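D-galactonate dehydratase family member SEN1436 (Salmonella enterica subsp. enterica serovar Enteritidis, PDB 3TW9) catalyses, with magnesium and only low activity in vitro, the dehydration of D-gluconate to 2-dehydro-3-deoxy-D-gluconate, and probably has no significant role in gluconate breakdown in the cell. Local coordinates at residues Leu273-Ala278 against Ile296-Leu301; Glu300-Val305 against Ile320-Ser325. All blocks are in the same frame, centred on the assembly; numbering follows the deposited sequence.

Contact 1: Leu273-Ala278 against Ile296-Leu301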
ATOM      1  N   LEU C 273     -18.026 -17.214   3.891  1.00 17.74           N
ATOM      2  CA  LEU C 273     -17.708 -18.489   4.546  1.00 19.80           C
ATOM      3  C   LEU C 273     -16.237 -18.402   4.917  1.00 21.00           C
ATOM      4  O   LEU C 273     -15.394 -18.150   4.051  1.00 18.82           O
ATOM      5  CB  LEU C 273     -17.913 -19.649   3.580  1.00 22.00           C
ATOM      6  CG  LEU C 273     -17.694 -21.080   4.114  1.00 17.49           C
ATOM      7  CD1 LEU C 273     -18.750 -21.416   5.186  1.00 20.97           C
ATOM      8  CD2 LEU C 273     -17.799 -22.075   2.994  1.00 19.92           C
ATOM      9  N   GLU C 274     -15.954 -18.590   6.201  1.00 18.36           N
ATOM     10  CA  GLU C 274     -14.670 -18.244   6.797  1.00 17.45           C
ATOM     11  C   GLU C 274     -13.798 -19.450   7.125  1.00 20.34           C
ATOM     12  O   GLU C 274     -14.282 -20.479   7.610  1.00 17.09           O
ATOM     13  CB  GLU C 274     -14.896 -17.423   8.071  1.00 20.42           C
ATOM     14  CG  GLU C 274     -13.596 -16.967   8.704  1.00 21.28           C
ATOM     15  CD  GLU C 274     -13.798 -16.351  10.033  1.00 24.22           C
ATOM     16  OE1 GLU C 274     -14.963 -16.133  10.379  1.00 26.06           O
ATOM     17  OE2 GLU C 274     -12.780 -16.062  10.707  1.00 28.00           O
ATOM     18  N   ASP C 275     -12.499 -19.268   6.888  1.00 18.36           N
ATOM     19  CA  ASP C 275     -11.474 -20.322   7.107  1.00 16.12           C
ATOM     20  C   ASP C 275     -11.892 -21.708   6.667  1.00 17.70           C
ATOM     21  O   ASP C 275     -11.893 -22.645   7.471  1.00 19.58           O
ATOM     22  CB  ASP C 275     -10.961 -20.304   8.542  1.00 16.36           C
ATOM     23  CG  ASP C 275     -10.242 -19.044   8.871  1.00 20.22           C
ATOM     24  OD1 ASP C 275     -10.101 -18.162   7.989  1.00 21.54           O
ATOM     25  OD2 ASP C 275      -9.832 -18.878  10.057  1.00 22.98           O
ATOM     26  N   PRO C 276     -12.243 -21.862   5.362  1.00 19.16           N
ATOM     27  CA  PRO C 276     -12.592 -23.187   4.893  1.00 16.44           C
ATOM     28  C   PRO C 276     -11.386 -24.158   4.926  1.00 21.35           C
ATOM     29  O   PRO C 276     -11.572 -25.369   4.917  1.00 18.63           O
ATOM     30  CB  PRO C 276     -13.049 -22.940   3.444  1.00 20.31           C
ATOM     31  CG  PRO C 276     -12.389 -21.675   3.030  1.00 18.71           C
ATOM     32  CD  PRO C 276     -12.387 -20.847   4.294  1.00 18.59           C
ATOM     33  N   VAL C 277     -10.173 -23.612   4.919  1.00 18.03           N
ATOM     34  CA  VAL C 277      -8.971 -24.450   5.052  1.00 18.76           C
ATOM     35  C   VAL C 277      -8.057 -23.879   6.116  1.00 18.83           C
ATOM     36  O   VAL C 277      -8.107 -22.681   6.415  1.00 20.28           O
ATOM     37  CB  VAL C 277      -8.194 -24.645   3.706  1.00 16.79           C
ATOM     38  CG1 VAL C 277      -9.080 -25.326   2.695  1.00 17.38           C
ATOM     39  CG2 VAL C 277      -7.656 -23.301   3.122  1.00 18.30           C
ATOM     40  N   ALA C 278      -7.213 -24.743   6.664  1.00 17.37           N
ATOM     41  CA  ALA C 278      -6.067 -24.346   7.485  1.00 16.07           C
ATOM     42  C   ALA C 278      -5.025 -23.588   6.634  1.00 17.66           C
ATOM     43  O   ALA C 278      -4.947 -23.795   5.411  1.00 16.03           O
ATOM     44  CB  ALA C 278      -5.431 -25.606   8.068  1.00 12.59           C
ATOM     45  N   ILE C 296     -15.518 -16.015   0.197  1.00 16.49           N
ATOM     46  CA  ILE C 296     -14.606 -16.730   1.088  1.00 18.83           C
ATOM     47  C   ILE C 296     -13.759 -15.740   1.832  1.00 20.40           C
ATOM     48  O   ILE C 296     -13.237 -14.813   1.222  1.00 20.45           O
ATOM     49  CB  ILE C 296     -13.632 -17.634   0.283  1.00 17.70           C
ATOM     50  CG1 ILE C 296     -14.364 -18.767  -0.438  1.00 15.06           C
ATOM     51  CG2 ILE C 296     -12.500 -18.200   1.185  1.00 20.39           C
ATOM     52  CD1 ILE C 296     -15.218 -19.711   0.477  1.00 13.63           C
ATOM     53  N   SER C 297     -13.610 -15.937   3.135  1.00 19.59           N
ATOM     54  CA  SER C 297     -12.590 -15.224   3.892  1.00 16.34           C
ATOM     55  C   SER C 297     -11.576 -16.207   4.526  1.00 14.56           C
ATOM     56  O   SER C 297     -11.894 -17.370   4.860  1.00 15.98           O
ATOM     57  CB  SER C 297     -13.203 -14.310   4.960  1.00 18.66           C
ATOM     58  OG  SER C 297     -13.699 -15.087   6.023  1.00 17.52           O
ATOM     59  N   MET C 298     -10.358 -15.701   4.701  1.00 15.59           N
ATOM     60  CA  MET C 298      -9.257 -16.509   5.186  1.00 16.59           C
ATOM     61  C   MET C 298      -8.370 -15.592   5.969  1.00 16.93           C
ATOM     62  O   MET C 298      -8.176 -14.432   5.603  1.00 16.66           O
ATOM     63  CB  MET C 298      -8.414 -17.053   4.001  1.00 20.33           C
ATOM     64  CG  MET C 298      -8.894 -18.338   3.376  1.00 15.78           C
ATOM     65  SD  MET C 298      -8.899 -19.782   4.464  1.00 18.69           S
ATOM     66  CE  MET C 298      -7.118 -19.927   4.833  1.00 17.37           C
ATOM     67  N   GLY C 299      -7.764 -16.123   7.024  1.00 22.14           N
ATOM     68  CA  GLY C 299      -6.516 -15.522   7.421  1.00 14.18           C
ATOM     69  C   GLY C 299      -6.264 -15.072   8.838  1.00 18.35           C
ATOM     70  O   GLY C 299      -5.193 -14.522   9.114  1.00 17.16           O
ATOM     71  N   GLU C 300      -7.190 -15.301   9.764  1.00 20.81           N
ATOM     72  CA  GLU C 300      -6.890 -14.880  11.138  1.00 12.73           C
ATOM     73  C   GLU C 300      -5.626 -15.585  11.705  1.00 18.62           C
ATOM     74  O   GLU C 300      -4.959 -15.032  12.564  1.00 22.45           O
ATOM     75  CB  GLU C 300      -8.088 -15.081  12.055  1.00 18.22           C
ATOM     76  CG  GLU C 300      -8.459 -16.510  12.253  1.00 19.22           C
ATOM     77  CD  GLU C 300      -9.719 -16.700  13.085  1.00 30.25           C
ATOM     78  OE1 GLU C 300     -10.725 -15.974  12.888  1.00 28.04           O
ATOM     79  OE2 GLU C 300      -9.698 -17.612  13.926  1.00 21.54           O
ATOM     80  N   LEU C 301      -5.299 -16.757  11.171  1.00 18.28           N
ATOM     81  CA  LEU C 301      -4.092 -17.486  11.556  1.00 17.51           C
ATOM     82  C   LEU C 301      -2.809 -17.050  10.849  1.00 20.04           C
ATOM     83  O   LEU C 301      -1.718 -17.499  11.214  1.00 23.54           O
ATOM     84  CB  LEU C 301      -4.298 -18.969  11.329  1.00 20.57           C
ATOM     85  CG  LEU C 301      -5.025 -19.678  12.472  1.00 24.13           C
ATOM     86  CD1 LEU C 301      -5.511 -21.046  12.032  1.00 14.39           C
ATOM     87  CD2 LEU C 301      -4.118 -19.754  13.734  1.00 22.20           C
TER
HETATM   88  O   HOH W   1     -10.115 -15.975   9.539  1.00 26.69           O

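Contact 2: Glu300-Val305 against Ile320-Ser325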
ATOM      1  N   GLU C 300      -7.190 -15.301   9.764  1.00 20.81           N
ATOM      2  CA  GLU C 300      -6.890 -14.880  11.138  1.00 12.73           C
ATOM      3  C   GLU C 300      -5.626 -15.585  11.705  1.00 18.62           C
ATOM      4  O   GLU C 300      -4.959 -15.032  12.564  1.00 22.45           O
ATOM      5  CB  GLU C 300      -8.088 -15.081  12.055  1.00 18.22           C
ATOM      6  CG  GLU C 300      -8.459 -16.510  12.253  1.00 19.22           C
ATOM      7  CD  GLU C 300      -9.719 -16.700  13.085  1.00 30.25           C
ATOM      8  OE1 GLU C 300     -10.725 -15.974  12.888  1.00 28.04           O
ATOM      9  OE2 GLU C 300      -9.698 -17.612  13.926  1.00 21.54           O
ATOM     10  N   LEU C 301      -5.299 -16.757  11.171  1.00 18.28           N
ATOM     11  CA  LEU C 301      -4.092 -17.486  11.556  1.00 17.51           C
ATOM     12  C   LEU C 301      -2.809 -17.050  10.849  1.00 20.04           C
ATOM     13  O   LEU C 301      -1.718 -17.499  11.214  1.00 23.54           O
ATOM     14  CB  LEU C 301      -4.298 -18.969  11.329  1.00 20.57           C
ATOM     15  CG  LEU C 301      -5.025 -19.678  12.472  1.00 24.13           C
ATOM     16  CD1 LEU C 301      -5.511 -21.046  12.032  1.00 14.39           C
ATOM     17  CD2 LEU C 301      -4.118 -19.754  13.734  1.00 22.20           C
ATOM     18  N   PHE C 302      -2.907 -16.183   9.851  1.00 17.87           N
ATOM     19  CA  PHE C 302      -1.720 -15.831   9.052  1.00 14.15           C
ATOM     20  C   PHE C 302      -0.639 -15.020   9.767  1.00 19.22           C
ATOM     21  O   PHE C 302      -0.917 -14.086  10.512  1.00 22.51           O
ATOM     22  CB  PHE C 302      -2.085 -15.082   7.760  1.00 16.12           C
ATOM     23  CG  PHE C 302      -2.894 -15.887   6.752  1.00 18.42           C
ATOM     24  CD1 PHE C 302      -3.053 -17.256   6.872  1.00 16.96           C
ATOM     25  CD2 PHE C 302      -3.468 -15.243   5.647  1.00 17.79           C
ATOM     26  CE1 PHE C 302      -3.792 -17.995   5.913  1.00 17.72           C
ATOM     27  CE2 PHE C 302      -4.225 -15.964   4.691  1.00 16.85           C
ATOM     28  CZ  PHE C 302      -4.365 -17.361   4.829  1.00 18.18           C
ATOM     29  N   VAL C 303       0.611 -15.404   9.512  1.00 18.17           N
ATOM     30  CA  VAL C 303       1.809 -14.760  10.079  1.00 17.26           C
ATOM     31  C   VAL C 303       2.917 -14.599   9.033  1.00 21.54           C
ATOM     32  O   VAL C 303       4.019 -14.145   9.364  1.00 25.82           O
ATOM     33  CB  VAL C 303       2.395 -15.624  11.252  1.00 17.24           C
ATOM     34  CG1 VAL C 303       1.458 -15.593  12.479  1.00 19.91           C
ATOM     35  CG2 VAL C 303       2.591 -17.072  10.810  1.00 17.11           C
ATOM     36  N   ASN C 304       2.631 -14.958   7.776  1.00 17.33           N
ATOM     37  CA  ASN C 304       3.669 -15.023   6.734  1.00 15.87           C
ATOM     38  C   ASN C 304       3.156 -14.463   5.409  1.00 15.58           C
ATOM     39  O   ASN C 304       2.030 -14.777   5.012  1.00 16.92           O
ATOM     40  CB  ASN C 304       4.094 -16.505   6.562  1.00 16.59           C
ATOM     41  CG  ASN C 304       5.427 -16.682   5.877  1.00 22.80           C
ATOM     42  OD1 ASN C 304       5.617 -16.283   4.718  1.00 19.91           O
ATOM     43  ND2 ASN C 304       6.391 -17.274   6.609  1.00 18.15           N
ATOM     44  N   VAL C 305       3.953 -13.604   4.755  1.00 17.55           N
ATOM     45  CA  VAL C 305       3.576 -13.084   3.412  1.00 22.57           C
ATOM     46  C   VAL C 305       3.249 -14.233   2.433  1.00 19.39           C
ATOM     47  O   VAL C 305       2.401 -14.109   1.545  1.00 17.52           O
ATOM     48  CB  VAL C 305       4.652 -12.109   2.818  1.00 20.15           C
ATOM     49  CG1 VAL C 305       5.959 -12.836   2.467  1.00 18.71           C
ATOM     50  CG2 VAL C 305       4.131 -11.429   1.570  1.00 21.91           C
ATOM     51  N   ILE C 320      -9.818 -10.634   3.544  1.00 15.04           N
ATOM     52  CA  ILE C 320      -8.626 -10.971   4.363  1.00 15.29           C
ATOM     53  C   ILE C 320      -8.904 -10.734   5.875  1.00 12.18           C
ATOM     54  O   ILE C 320      -9.409  -9.690   6.239  1.00 18.28           O
ATOM     55  CB  ILE C 320      -7.347 -10.252   3.809  1.00 14.27           C
ATOM     56  CG1 ILE C 320      -6.037 -10.741   4.473  1.00 15.70           C
ATOM     57  CG2 ILE C 320      -7.449  -8.735   3.759  1.00 14.61           C
ATOM     58  CD1 ILE C 320      -5.717 -12.210   4.199  1.00 14.48           C
ATOM     59  N   ARG C 321      -8.567 -11.724   6.700  1.00 19.85           N
ATOM     60  CA  ARG C 321      -9.035 -11.820   8.096  1.00 13.95           C
ATOM     61  C   ARG C 321      -7.930 -11.687   9.118  1.00 18.72           C
ATOM     62  O   ARG C 321      -8.125 -12.079  10.257  1.00 16.21           O
ATOM     63  CB  ARG C 321      -9.731 -13.183   8.303  1.00 17.17           C
ATOM     64  CG  ARG C 321     -11.079 -13.380   7.544  1.00 15.83           C
ATOM     65  CD  ARG C 321     -12.221 -12.731   8.324  1.00 17.18           C
ATOM     66  NE  ARG C 321     -12.439 -13.388   9.613  1.00 18.66           N
ATOM     67  CZ  ARG C 321     -12.715 -12.790  10.787  1.00 17.76           C
ATOM     68  NH1 ARG C 321     -12.765 -11.460  10.921  1.00 22.44           N
ATOM     69  NH2 ARG C 321     -12.938 -13.564  11.851  1.00 20.67           N
ATOM     70  N   CYS C 322      -6.769 -11.150   8.739  1.00 21.81           N
ATOM     71  CA  CYS C 322      -5.613 -11.206   9.665  1.00 16.97           C
ATOM     72  C   CYS C 322      -5.896 -10.485  10.969  1.00 21.68           C
ATOM     73  O   CYS C 322      -6.674  -9.513  11.032  1.00 19.82           O
ATOM     74  CB  CYS C 322      -4.344 -10.642   9.027  1.00 17.19           C
ATOM     75  SG  CYS C 322      -3.898 -11.566   7.526  1.00 17.83           S
ATOM     76  N   HIS C 323      -5.298 -11.040  12.000  1.00 16.54           N
ATOM     77  CA  HIS C 323      -5.222 -10.421  13.308  1.00 17.03           C
ATOM     78  C   HIS C 323      -4.074  -9.422  13.199  1.00 22.59           C
ATOM     79  O   HIS C 323      -2.914  -9.822  13.063  1.00 18.88           O
ATOM     80  CB  HIS C 323      -4.987 -11.557  14.357  1.00 12.58           C
ATOM     81  CG  HIS C 323      -5.199 -11.134  15.778  1.00 15.99           C
ATOM     82  ND1 HIS C 323      -6.289 -11.548  16.510  1.00 20.45           N
ATOM     83  CD2 HIS C 323      -4.454 -10.373  16.614  1.00 23.44           C
ATOM     84  CE1 HIS C 323      -6.212 -11.053  17.734  1.00 21.18           C
ATOM     85  NE2 HIS C 323      -5.110 -10.333  17.825  1.00 21.99           N
ATOM     86  N   VAL C 324      -4.396  -8.121  13.226  1.00 22.71           N
ATOM     87  CA  VAL C 324      -3.434  -7.053  12.884  1.00 18.07           C
ATOM     88  C   VAL C 324      -2.107  -7.114  13.654  1.00 17.65           C
ATOM     89  O   VAL C 324      -0.991  -6.986  13.041  1.00 17.19           O
ATOM     90  CB  VAL C 324      -4.077  -5.639  12.976  1.00 17.70           C
ATOM     91  CG1 VAL C 324      -3.023  -4.545  12.802  1.00 20.35           C
ATOM     92  CG2 VAL C 324      -5.164  -5.505  11.899  1.00 20.50           C
ATOM     93  N   SER C 325      -2.209  -7.332  14.970  1.00 19.46           N
ATOM     94  CA  SER C 325      -0.985  -7.418  15.765  1.00 19.38           C
ATOM     95  C   SER C 325      -0.143  -8.644  15.402  1.00 21.47           C
ATOM     96  O   SER C 325       1.084  -8.608  15.512  1.00 18.33           O
ATOM     97  CB  SER C 325      -1.254  -7.396  17.265  1.00 15.98           C
ATOM     98  OG  SER C 325      -1.980  -8.553  17.668  1.00 17.03           O
TER
HETATM   99  O   HOH W   2      -3.180 -12.963  11.590  1.00 20.51           O

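Contact 1: Leu273-Ala278 against Ile296-Leu301
Leu273 and Glu274 pair in parallel with Ile296 and Ser297, joined by hydrogen bonds from Ser297 N to Leu273 O (3.0 Å) and from Asp275 N to Ser297 O (2.8 Å). Past the strand end, Asp275 takes over from the backbone: its OD1 receives Gly299 N on the syn side, 28° out of the carboxylate plane, at 3.2 Å. A water takes the N-H of Glu300 and lies within hydrogen-bonding distance of Asp275 OD1 and Glu274 OE2. Glu274 and Glu300 cross at about a right angle with OE2 of Glu274 only 3.0 Å from OE1 of Glu300; two acceptors converge as expected of magnesium ligands, and a salt bridge from Arg321 to Glu274 OE2 probably offsets some of the negative charge. The buried Ser297 OG lies against CB and CG of Glu274 and has no polar partner. Met298 points away at its root, but bends at chi2 and chi3 (both -63°) to bring SD to Pro276 CD (3.7 Å) and CE to Val277 CG2 (3.8 Å). The pair belongs to the beta-alpha-beta unit of strand 272-274, helix 285-291 and strand 296-298; Leu285 of that helix touches Val277 and Met298, while Leu273 and Pro276 face helix 255-265.

Contact 2: Glu300-Val305 against Ile320-Ser325
This is a buried loop-to-loop contact at the C-terminal ends of two neighbouring barrel strands, where the segment after strand 296-298 meets the one after strand 319-320. Glu300 and Cys322 bring their backbones closest, with CA atoms 4.2 Å apart, and no direct hydrogen bond crosses here. A water spans the gap instead, accepting from His323 N (2.9 Å) and lying within hydrogen-bonding distance of two carbonyls of the first loop, those of Glu300 and Phe302. Glu300 CA also lies 3.2 Å from Arg321 O, a CA-H...O contact. The Glu300 and Arg321 side chains run side by side in the same direction, their carboxylate and guanidinium planes 60° apart, and Glu300 OE1 to Arg321 NH2 is a long, weak salt bridge of 3.4 Å. The same nitrogen has salt bridges to Glu274 and Glu377, while NH1 donates to Ala348 O, which should restrict the rotation of the guanidinium. Loops in this position carry the metal- and substrate-binding residues of the enolase-superfamily barrel, and both Glu300 and Arg321 are assigned to the substrate site. On the side of helices 305-313 and 330-342, Phe302 CB meets Cys322 SG at 4.0 Å, and the sulfur approaches the ring obliquely, 5.3 Å from its centroid. Ile320 reaches the same ring through its end: CG1 lies anti to the backbone N (chi1 -171°) and the chain then turns at chi2, bringing CD1 to 4.0 Å from Phe302 CD2. Trp308 and Leu311 of helix 305-313 touch the Phe302 side chain as well, while Leu336 of helix 330-342 touches Ile320 and Cys322. His323 contributes CB beside Glu300 O, and its ring leads away to His350, whose ND1 is hydrogen-bonded to His323 ND1.

Contacts 1 and 2 follow each other round the barrel, their centres about 10 Å apart, and share Glu300 and Leu301. Strand 296-298 and its outgoing loop thus meet a neighbour on each flank: 273-278 in contact 1, 320-325 in contact 2. Arg321 joins the two directly: its NH2, 2.8 Å from Glu274 OE2, is one nitrogen spanning both contacts, its N is 2.9 Å from Met298 O, a probable hydrogen bond, and its CG packs 3.5 Å from Ser297 CB. Together they present Glu274 and Glu300, which with Asp248 bind the magnesium, beside substrate-site residues Arg321 and His350. A glycerol, probably from the crystallisation liquor, lies about 4 Å from the Glu300 side chain.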